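Local coordinates for protein probable porin (Pseudomonas aeruginosa, PDB 2Y0H) that probably serves as an outer-membrane porin of the OprD family, a beta-barrel channel that lets small solutes across the membrane, at residues Q17-R22 with M289-F294; F230-D235 with D272-L277; P283-L288 with T293-Q298. All blocks are in the same frame, centred on the assembly; numbering follows the deposited sequence.

Overall arrangement
Strand 7-22 opens the 18-strand antiparallel barrel, and contact 1 (17-22 with 289-294) joins its end to the loop between strands 259-269 and 300-309, closing a span of 266 residues. Contact 2 (230-235 with 272-277) nests inside that span: the end of strand 221-234 meets the early part of the same loop. Contact 3 (283-288 with 293-298) follows in series and is a short fold-back of the loop on itself, with T293 and F294 shared with contact 1. Contacts 2 and 3 touch through F274 N and T295 O, a probable hydrogen bond, and centres of contacts 1 and 2 lie about 23 Å apart. One long loop is thereby tied to two distant parts of the barrel wall.

Contact 1: residues Q17-R22 with M289-F294; sequences QLRDYR and MAYQTF
Y21 and R19 meet Y291 in a small, side-chain-only contact inside an OprD-type antiparallel beta-barrel, where the wall strand 7-22 faces the long loop between strands 259-269 and 300-309. That loop folds into the barrel, consistent with the inward loops that narrow the pore in OprD-family channels. The two backbones stay well apart, R19 and Y291 being the closest pair at 11.2 Å between CA atoms, and long side chains reach across from both. With CG anti to the backbone N (chi1 176°) the Y291 ring is thrown out toward the strand, and its hydroxyl arrives at the edge of the Y21 ring, close to that ring's plane. Y21 also holds CG anti to N, and the two tyrosines cross at about a right angle. R19 comes up obliquely to the Y291 ring, its NH1 4.3 Å from Y291 CE1, too loosely for a polar bond. No hydrogen bond joins the segments.

The loop is held here by other partners: E343 accepts the backbone N-H groups of Y291 and Q292, N345 that of A290, and Y369 meets the Y291 ring edge-to-face. Within the loop, M289 N bonds to Q292 O at 3.0 Å, folding the backbone back just where Y291 projects. Q292 OE1 sits 3.5 Å above one face of the Y291 ring, offset toward its rim, while at the far end Y291 OH is 3.7 Å from Y21 CE2.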
loop_
_atom_site.group_PDB
_atom_site.type_symbol
_atom_site.label_atom_id
_atom_site.label_comp_id
_atom_site.label_asym_id
_atom_site.label_seq_id
_atom_site.Cartn_x
_atom_site.Cartn_y
_atom_site.Cartn_z
ATOM N N GLN A 17 5.058 17.772 7.058
ATOM C CA GLN A 17 4.878 17.000 8.273
ATOM C C GLN A 17 5.592 17.645 9.445
ATOM O O GLN A 17 6.737 18.102 9.334
ATOM C CB GLN A 17 5.360 15.561 8.089
ATOM C CG GLN A 17 6.841 15.436 7.835
ATOM C CD GLN A 17 7.382 14.107 8.296
ATOM O OE1 GLN A 17 6.621 13.180 8.596
ATOM N NE2 GLN A 17 8.704 14.003 8.371
ATOM N N LEU A 18 4.892 17.685 10.571
ATOM C CA LEU A 18 5.462 18.167 11.810
ATOM C C LEU A 18 5.440 17.002 12.777
ATOM O O LEU A 18 4.368 16.535 13.173
ATOM C CB LEU A 18 4.649 19.346 12.353
ATOM C CG LEU A 18 5.141 20.002 13.649
ATOM C CD1 LEU A 18 6.632 20.318 13.571
ATOM C CD2 LEU A 18 4.347 21.258 13.946
ATOM N N ARG A 19 6.622 16.511 13.136
ATOM C CA ARG A 19 6.726 15.354 14.014
ATOM C C ARG A 19 7.243 15.716 15.397
ATOM O O ARG A 19 8.097 16.583 15.547
ATOM C CB ARG A 19 7.639 14.286 13.409
ATOM C CG ARG A 19 7.243 13.820 12.024
ATOM C CD ARG A 19 7.588 12.349 11.848
ATOM N NE ARG A 19 8.728 11.967 12.676
ATOM C CZ ARG A 19 9.106 10.712 12.892
ATOM N NH1 ARG A 19 8.433 9.710 12.337
ATOM N NH2 ARG A 19 10.157 10.461 13.663
ATOM N N ASP A 20 6.715 15.027 16.400
ATOM C CA ASP A 20 7.231 15.090 17.758
ATOM C C ASP A 20 7.498 13.657 18.212
ATOM O O ASP A 20 6.635 13.010 18.812
ATOM C CB ASP A 20 6.227 15.785 18.684
ATOM C CG ASP A 20 6.693 15.832 20.135
ATOM O OD1 ASP A 20 7.595 15.053 20.517
ATOM O OD2 ASP A 20 6.152 16.658 20.902
ATOM N N TYR A 21 8.695 13.169 17.900
ATOM C CA TYR A 21 9.098 11.794 18.189
ATOM C C TYR A 21 9.995 11.730 19.426
ATOM O O TYR A 21 10.931 12.509 19.547
ATOM C CB TYR A 21 9.835 11.217 16.970
ATOM C CG TYR A 21 10.489 9.865 17.183
ATOM C CD1 TYR A 21 11.758 9.770 17.739
ATOM C CD2 TYR A 21 9.847 8.690 16.813
ATOM C CE1 TYR A 21 12.372 8.547 17.930
ATOM C CE2 TYR A 21 10.452 7.455 17.002
ATOM C CZ TYR A 21 11.720 7.393 17.564
ATOM O OH TYR A 21 12.344 6.180 17.766
ATOM N N ARG A 22 9.712 10.810 20.345
ATOM C CA ARG A 22 10.584 10.619 21.511
ATOM C C ARG A 22 10.452 9.237 22.142
ATOM O O ARG A 22 9.498 8.514 21.876
ATOM C CB ARG A 22 10.357 11.700 22.577
ATOM C CG ARG A 22 9.034 11.598 23.314
ATOM C CD ARG A 22 7.882 11.998 22.406
ATOM N NE ARG A 22 6.640 12.231 23.141
ATOM C CZ ARG A 22 5.481 12.536 22.563
ATOM N NH1 ARG A 22 5.402 12.642 21.238
ATOM N NH2 ARG A 22 4.396 12.736 23.305
ATOM N N MET A 289 -1.820 1.267 9.913
ATOM C CA MET A 289 -2.088 2.642 10.329
ATOM C C MET A 289 -1.098 3.625 9.689
ATOM O O MET A 289 -0.172 3.212 9.007
ATOM C CB MET A 289 -2.044 2.748 11.859
ATOM C CG MET A 289 -3.156 1.964 12.535
ATOM S SD MET A 289 -4.732 2.842 12.411
ATOM C CE MET A 289 -4.506 4.023 13.765
ATOM N N ALA A 290 -1.295 4.921 9.916
ATOM C CA ALA A 290 -0.444 5.930 9.291
ATOM C C ALA A 290 1.021 5.771 9.692
ATOM O O ALA A 290 1.914 5.936 8.876
ATOM C CB ALA A 290 -0.940 7.318 9.631
ATOM N N TYR A 291 1.261 5.440 10.953
ATOM C CA TYR A 291 2.621 5.272 11.449
ATOM C C TYR A 291 3.006 3.797 11.616
ATOM O O TYR A 291 3.915 3.310 10.943
ATOM C CB TYR A 291 2.808 6.057 12.755
ATOM C CG TYR A 291 4.163 5.881 13.410
ATOM C CD1 TYR A 291 5.336 6.087 12.690
ATOM C CD2 TYR A 291 4.267 5.532 14.750
ATOM C CE1 TYR A 291 6.571 5.931 13.284
ATOM C CE2 TYR A 291 5.496 5.370 15.354
ATOM C CZ TYR A 291 6.647 5.572 14.615
ATOM O OH TYR A 291 7.882 5.414 15.207
ATOM N N GLN A 292 2.314 3.077 12.494
ATOM C CA GLN A 292 2.634 1.663 12.738
ATOM C C GLN A 292 1.799 0.685 11.918
ATOM O O GLN A 292 0.659 0.981 11.538
ATOM C CB GLN A 292 2.522 1.330 14.223
ATOM C CG GLN A 292 3.692 1.855 15.028
ATOM C CD GLN A 292 5.024 1.326 14.513
ATOM O OE1 GLN A 292 5.872 2.086 14.052
ATOM N NE2 GLN A 292 5.206 0.021 14.586
ATOM N N THR A 293 2.377 -0.474 11.634
ATOM C CA THR A 293 1.671 -1.503 10.870
ATOM C C THR A 293 1.042 -2.574 11.767
ATOM O O THR A 293 0.243 -3.374 11.291
ATOM C CB THR A 293 2.586 -2.189 9.811
ATOM O OG1 THR A 293 3.523 -3.048 10.464
ATOM C CG2 THR A 293 3.347 -1.154 8.978
ATOM N N PHE A 294 1.399 -2.582 13.053
ATOM C CA PHE A 294 0.856 -3.550 14.014
ATOM C C PHE A 294 1.078 -4.996 13.573
ATOM O O PHE A 294 0.189 -5.846 13.677
ATOM C CB PHE A 294 -0.629 -3.263 14.277
ATOM C CG PHE A 294 -0.853 -2.029 15.098
ATOM C CD1 PHE A 294 -0.793 -0.775 14.513
ATOM C CD2 PHE A 294 -1.073 -2.121 16.463
ATOM C CE1 PHE A 294 -0.974 0.372 15.275
ATOM C CE2 PHE A 294 -1.258 -0.973 17.236
ATOM C CZ PHE A 294 -1.200 0.271 16.638
#

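Contact 2: residues F230-D235 with D272-L277; sequences FDSGED and DAFPVL
The last residues of strand 221-234 run past an irregular loop segment, the backbones drawing nearest at S232 and P275, whose CA atoms are 7.3 Å apart, with no hydrogen bond between the segments. The side chains of F230 and S232, on the same side of the strand, meet F274 and P275 in turn. F274 makes an edge-to-face pair with F230: the rings stand at 56°, their centroids 4.7 Å apart, and F274 CZ sits over the centre of the F230 face, 3.5 Å above its plane. The neighbouring F274 CE1 presses on the root of that ring, 3.5 Å from F230 CG. F274 gets there because its CG lies anti to the backbone N (chi1 -178°), extending the ring toward the strand.

Two residues beyond F230, S232 lies against the P275 ring, with OG 3.6 Å from P275 CD. In this OprD-family barrel the pairing lays the loop between strands 259-269 and 300-309 against the wall. Q206, from strand 204-216, donates NE2 to both S232 OG and P275 O. The contact is thus buried and held by van der Waals packing and the aromatic pair, the serine oxygen touching the proline ring while Q206, not the loop, meets its hydrogen-bonding need.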
loop_
_atom_site.group_PDB
_atom_site.type_symbol
_atom_site.label_atom_id
_atom_site.label_comp_id
_atom_site.label_asym_id
_atom_site.label_seq_id
_atom_site.Cartn_x
_atom_site.Cartn_y
_atom_site.Cartn_z
ATOM N N PHE A 230 -1.982 -14.847 5.632
ATOM C CA PHE A 230 -0.670 -14.992 5.027
ATOM C C PHE A 230 0.099 -16.074 5.778
ATOM O O PHE A 230 0.101 -16.110 7.006
ATOM C CB PHE A 230 0.132 -13.694 5.133
ATOM C CG PHE A 230 -0.391 -12.535 4.307
ATOM C CD1 PHE A 230 0.069 -12.320 3.005
ATOM C CD2 PHE A 230 -1.260 -11.602 4.865
ATOM C CE1 PHE A 230 -0.364 -11.221 2.272
ATOM C CE2 PHE A 230 -1.707 -10.491 4.131
ATOM C CZ PHE A 230 -1.265 -10.297 2.841
ATOM N N ASP A 231 0.788 -16.926 5.038
ATOM C CA ASP A 231 1.719 -17.878 5.625
ATOM C C ASP A 231 3.092 -17.607 5.006
ATOM O O ASP A 231 3.253 -17.676 3.786
ATOM C CB ASP A 231 1.243 -19.307 5.316
ATOM C CG ASP A 231 1.914 -20.362 6.184
ATOM O OD1 ASP A 231 3.138 -20.324 6.339
ATOM O OD2 ASP A 231 1.203 -21.242 6.712
ATOM N N SER A 232 4.074 -17.298 5.851
ATOM C CA SER A 232 5.417 -16.908 5.413
ATOM C C SER A 232 6.485 -17.844 5.992
ATOM O O SER A 232 6.528 -18.076 7.198
ATOM C CB SER A 232 5.735 -15.484 5.895
ATOM O OG SER A 232 4.903 -14.515 5.287
ATOM N N GLY A 233 7.363 -18.349 5.140
ATOM C CA GLY A 233 8.477 -19.160 5.593
ATOM C C GLY A 233 9.727 -18.826 4.803
ATOM O O GLY A 233 9.714 -17.958 3.928
ATOM N N GLU A 234 10.814 -19.516 5.105
ATOM C CA GLU A 234 12.078 -19.244 4.443
ATOM C C GLU A 234 12.028 -19.802 3.034
ATOM O O GLU A 234 11.155 -20.599 2.708
ATOM C CB GLU A 234 13.240 -19.881 5.214
ATOM C CG GLU A 234 13.298 -21.398 5.108
ATOM C CD GLU A 234 14.393 -21.978 5.981
ATOM O OE1 GLU A 234 14.444 -21.602 7.175
ATOM O OE2 GLU A 234 15.205 -22.794 5.476
ATOM N N ASP A 235 12.968 -19.385 2.198
ATOM C CA ASP A 235 13.075 -19.931 0.860
ATOM C C ASP A 235 14.535 -20.217 0.531
ATOM O O ASP A 235 15.414 -19.426 0.871
ATOM C CB ASP A 235 12.488 -18.951 -0.162
ATOM C CG ASP A 235 12.661 -19.433 -1.595
ATOM O OD1 ASP A 235 11.793 -20.176 -2.082
ATOM O OD2 ASP A 235 13.669 -19.077 -2.238
ATOM N N ASP A 272 8.456 -14.333 14.193
ATOM C CA ASP A 272 8.787 -13.172 13.362
ATOM C C ASP A 272 7.644 -12.176 13.136
ATOM O O ASP A 272 6.471 -12.534 13.148
ATOM C CB ASP A 272 9.332 -13.622 12.000
ATOM C CG ASP A 272 10.683 -14.298 12.117
ATOM O OD1 ASP A 272 11.508 -13.796 12.909
ATOM O OD2 ASP A 272 10.908 -15.331 11.439
ATOM N N ALA A 273 8.013 -10.923 12.914
ATOM C CA ALA A 273 7.086 -9.945 12.378
ATOM C C ALA A 273 6.658 -10.377 10.977
ATOM O O ALA A 273 7.324 -11.176 10.337
ATOM C CB ALA A 273 7.741 -8.564 12.324
ATOM N N PHE A 274 5.538 -9.839 10.508
ATOM C CA PHE A 274 5.088 -10.063 9.145
ATOM C C PHE A 274 6.109 -9.542 8.118
ATOM O O PHE A 274 6.440 -8.355 8.115
ATOM C CB PHE A 274 3.736 -9.380 8.932
ATOM C CG PHE A 274 3.160 -9.584 7.563
ATOM C CD1 PHE A 274 2.916 -10.873 7.084
ATOM C CD2 PHE A 274 2.855 -8.489 6.751
ATOM C CE1 PHE A 274 2.378 -11.074 5.827
ATOM C CE2 PHE A 274 2.313 -8.672 5.478
ATOM C CZ PHE A 274 2.068 -9.969 5.012
ATOM N N PRO A 275 6.607 -10.431 7.247
ATOM C CA PRO A 275 7.596 -10.038 6.230
ATOM C C PRO A 275 6.989 -9.180 5.125
ATOM O O PRO A 275 5.988 -9.575 4.515
ATOM C CB PRO A 275 8.057 -11.379 5.652
ATOM C CG PRO A 275 7.638 -12.416 6.683
ATOM C CD PRO A 275 6.382 -11.887 7.266
ATOM N N VAL A 276 7.576 -8.006 4.900
ATOM C CA VAL A 276 7.310 -7.215 3.701
ATOM C C VAL A 276 8.629 -6.894 3.039
ATOM O O VAL A 276 9.671 -6.886 3.705
ATOM C CB VAL A 276 6.571 -5.889 4.016
ATOM C CG1 VAL A 276 5.111 -6.157 4.322
ATOM C CG2 VAL A 276 7.241 -5.152 5.188
ATOM N N LEU A 277 8.590 -6.624 1.735
ATOM C CA LEU A 277 9.768 -6.147 1.009
ATOM C C LEU A 277 10.267 -4.807 1.565
ATOM O O LEU A 277 9.471 -3.970 1.998
ATOM C CB LEU A 277 9.460 -6.005 -0.486
ATOM C CG LEU A 277 9.127 -7.311 -1.220
ATOM C CD1 LEU A 277 8.671 -7.052 -2.657
ATOM C CD2 LEU A 277 10.326 -8.253 -1.194
#

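Contact 3: residues P283-L288 with T293-Q298; sequences PYVANL and TFTRPQ
T293 holds OG1 in the cramped position between its backbone N and carbonyl carbon (chi1 72°), which leaves CG2 anti to the carbonyl carbon and aimed at P283 and L288. That methyl is 3.6 Å from P283 CG and 3.9 Å from L288 CD1, the proline and threonine side chains crossing at about a right angle. L288 sets out from a backbone that directs its CB away from the other segment, but CG anti to N (chi1 171°) carries CD1 back to the threonine. The other branch, T293 OG1, shares a short 2.5 Å hydrogen bond with T295 OG1, which probably helps to hold the rotation of both threonines.

The contact folds the loop between strands 259-269 and 300-309 of this OprD-family barrel on itself. V285 to L288 form a type I beta turn; the chain then returns through 289-292, where M289 N bonds to Q292 O, leaving the CA atoms of L288 and T293 4.5 Å apart. V285 CG1 packs toward T295 CG2 at 4.2 Å. F294, in a left-handed backbone conformation, brings CD1 to 3.8 Å from N287 O, which meets its ring obliquely. The N287 amide turns instead to strand 300-309, where OD1 accepts from Q303 NE2 and ND2 bonds to S301 OG; Q266 of strand 259-269 binds both N287 N and F294 O.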
loop_
_atom_site.group_PDB
_atom_site.type_symbol
_atom_site.label_atom_id
_atom_site.label_comp_id
_atom_site.label_asym_id
_atom_site.label_seq_id
_atom_site.Cartn_x
_atom_site.Cartn_y
_atom_site.Cartn_z
ATOM N N PRO A 283 2.411 -3.225 4.036
ATOM C CA PRO A 283 1.905 -4.560 4.369
ATOM C C PRO A 283 0.396 -4.575 4.109
ATOM O O PRO A 283 -0.313 -3.673 4.557
ATOM C CB PRO A 283 2.175 -4.682 5.877
ATOM C CG PRO A 283 2.951 -3.453 6.278
ATOM C CD PRO A 283 2.696 -2.421 5.235
ATOM N N TYR A 284 -0.085 -5.564 3.370
ATOM C CA TYR A 284 -1.482 -5.610 2.973
ATOM C C TYR A 284 -2.343 -6.174 4.120
ATOM O O TYR A 284 -2.790 -7.318 4.068
ATOM C CB TYR A 284 -1.606 -6.467 1.707
ATOM C CG TYR A 284 -2.952 -6.382 1.033
ATOM C CD1 TYR A 284 -3.416 -5.176 0.520
ATOM C CD2 TYR A 284 -3.768 -7.503 0.927
ATOM C CE1 TYR A 284 -4.663 -5.093 -0.097
ATOM C CE2 TYR A 284 -5.010 -7.433 0.307
ATOM C CZ TYR A 284 -5.451 -6.230 -0.198
ATOM O OH TYR A 284 -6.682 -6.157 -0.810
ATOM N N VAL A 285 -2.547 -5.368 5.162
ATOM C CA VAL A 285 -3.156 -5.836 6.401
ATOM C C VAL A 285 -4.256 -4.923 6.929
ATOM O O VAL A 285 -4.174 -3.704 6.819
ATOM C CB VAL A 285 -2.105 -6.033 7.517
ATOM C CG1 VAL A 285 -0.998 -6.977 7.047
ATOM C CG2 VAL A 285 -1.530 -4.694 7.979
ATOM N N ALA A 286 -5.281 -5.540 7.508
ATOM C CA ALA A 286 -6.417 -4.833 8.103
ATOM C C ALA A 286 -6.042 -3.669 9.020
ATOM O O ALA A 286 -6.562 -2.577 8.871
ATOM C CB ALA A 286 -7.307 -5.819 8.849
ATOM N N ASN A 287 -5.146 -3.902 9.968
ATOM C CA ASN A 287 -4.864 -2.897 10.989
ATOM C C ASN A 287 -3.701 -1.953 10.668
ATOM O O ASN A 287 -3.117 -1.333 11.562
ATOM C CB ASN A 287 -4.716 -3.556 12.366
ATOM C CG ASN A 287 -6.052 -4.054 12.906
ATOM O OD1 ASN A 287 -7.077 -3.892 12.247
ATOM N ND2 ASN A 287 -6.049 -4.663 14.102
ATOM N N LEU A 288 -3.380 -1.838 9.385
ATOM C CA LEU A 288 -2.371 -0.894 8.942
ATOM C C LEU A 288 -2.757 0.521 9.338
ATOM O O LEU A 288 -3.880 0.939 9.106
ATOM C CB LEU A 288 -2.215 -0.964 7.418
ATOM C CG LEU A 288 -1.337 0.158 6.860
ATOM C CD1 LEU A 288 0.110 -0.194 7.106
ATOM C CD2 LEU A 288 -1.599 0.395 5.378
ATOM N N THR A 293 2.377 -0.474 11.634
ATOM C CA THR A 293 1.671 -1.503 10.870
ATOM C C THR A 293 1.042 -2.574 11.767
ATOM O O THR A 293 0.243 -3.374 11.291
ATOM C CB THR A 293 2.586 -2.189 9.811
ATOM O OG1 THR A 293 3.523 -3.048 10.464
ATOM C CG2 THR A 293 3.347 -1.154 8.978
ATOM N N PHE A 294 1.399 -2.582 13.053
ATOM C CA PHE A 294 0.856 -3.550 14.014
ATOM C C PHE A 294 1.078 -4.996 13.573
ATOM O O PHE A 294 0.189 -5.846 13.677
ATOM C CB PHE A 294 -0.629 -3.263 14.277
ATOM C CG PHE A 294 -0.853 -2.029 15.098
ATOM C CD1 PHE A 294 -0.793 -0.775 14.513
ATOM C CD2 PHE A 294 -1.073 -2.121 16.463
ATOM C CE1 PHE A 294 -0.974 0.372 15.275
ATOM C CE2 PHE A 294 -1.258 -0.973 17.236
ATOM C CZ PHE A 294 -1.200 0.271 16.638
ATOM N N THR A 295 2.279 -5.259 13.070
ATOM C CA THR A 295 2.666 -6.588 12.615
ATOM C C THR A 295 3.935 -7.057 13.321
ATOM O O THR A 295 4.693 -7.851 12.777
ATOM C CB THR A 295 2.890 -6.615 11.087
ATOM O OG1 THR A 295 3.796 -5.561 10.712
ATOM C CG2 THR A 295 1.545 -6.440 10.347
ATOM N N ARG A 296 4.161 -6.562 14.536
ATOM C CA ARG A 296 5.368 -6.910 15.295
ATOM C C ARG A 296 5.267 -8.345 15.800
ATOM O O ARG A 296 4.173 -8.912 15.817
ATOM C CB ARG A 296 5.581 -5.915 16.442
ATOM C CG ARG A 296 5.960 -4.528 15.949
ATOM C CD ARG A 296 5.812 -3.472 17.020
ATOM N NE ARG A 296 6.813 -3.620 18.069
ATOM C CZ ARG A 296 7.061 -2.693 18.989
ATOM N NH1 ARG A 296 6.376 -1.555 18.982
ATOM N NH2 ARG A 296 7.993 -2.900 19.911
ATOM N N PRO A 297 6.403 -8.946 16.200
ATOM C CA PRO A 297 6.346 -10.387 16.512
ATOM C C PRO A 297 5.274 -10.702 17.571
ATOM O O PRO A 297 5.240 -10.056 18.624
ATOM C CB PRO A 297 7.756 -10.694 17.037
ATOM C CG PRO A 297 8.634 -9.575 16.489
ATOM C CD PRO A 297 7.749 -8.370 16.421
ATOM N N GLN A 298 4.394 -11.652 17.269
ATOM C CA GLN A 298 3.339 -12.085 18.194
ATOM C C GLN A 298 2.257 -11.050 18.551
ATOM O O GLN A 298 1.483 -11.257 19.479
ATOM C CB GLN A 298 3.951 -12.660 19.476
ATOM C CG GLN A 298 4.757 -13.915 19.241
ATOM C CD GLN A 298 5.349 -14.480 20.510
ATOM O OE1 GLN A 298 6.337 -13.963 21.028
ATOM N NE2 GLN A 298 4.750 -15.552 21.018
#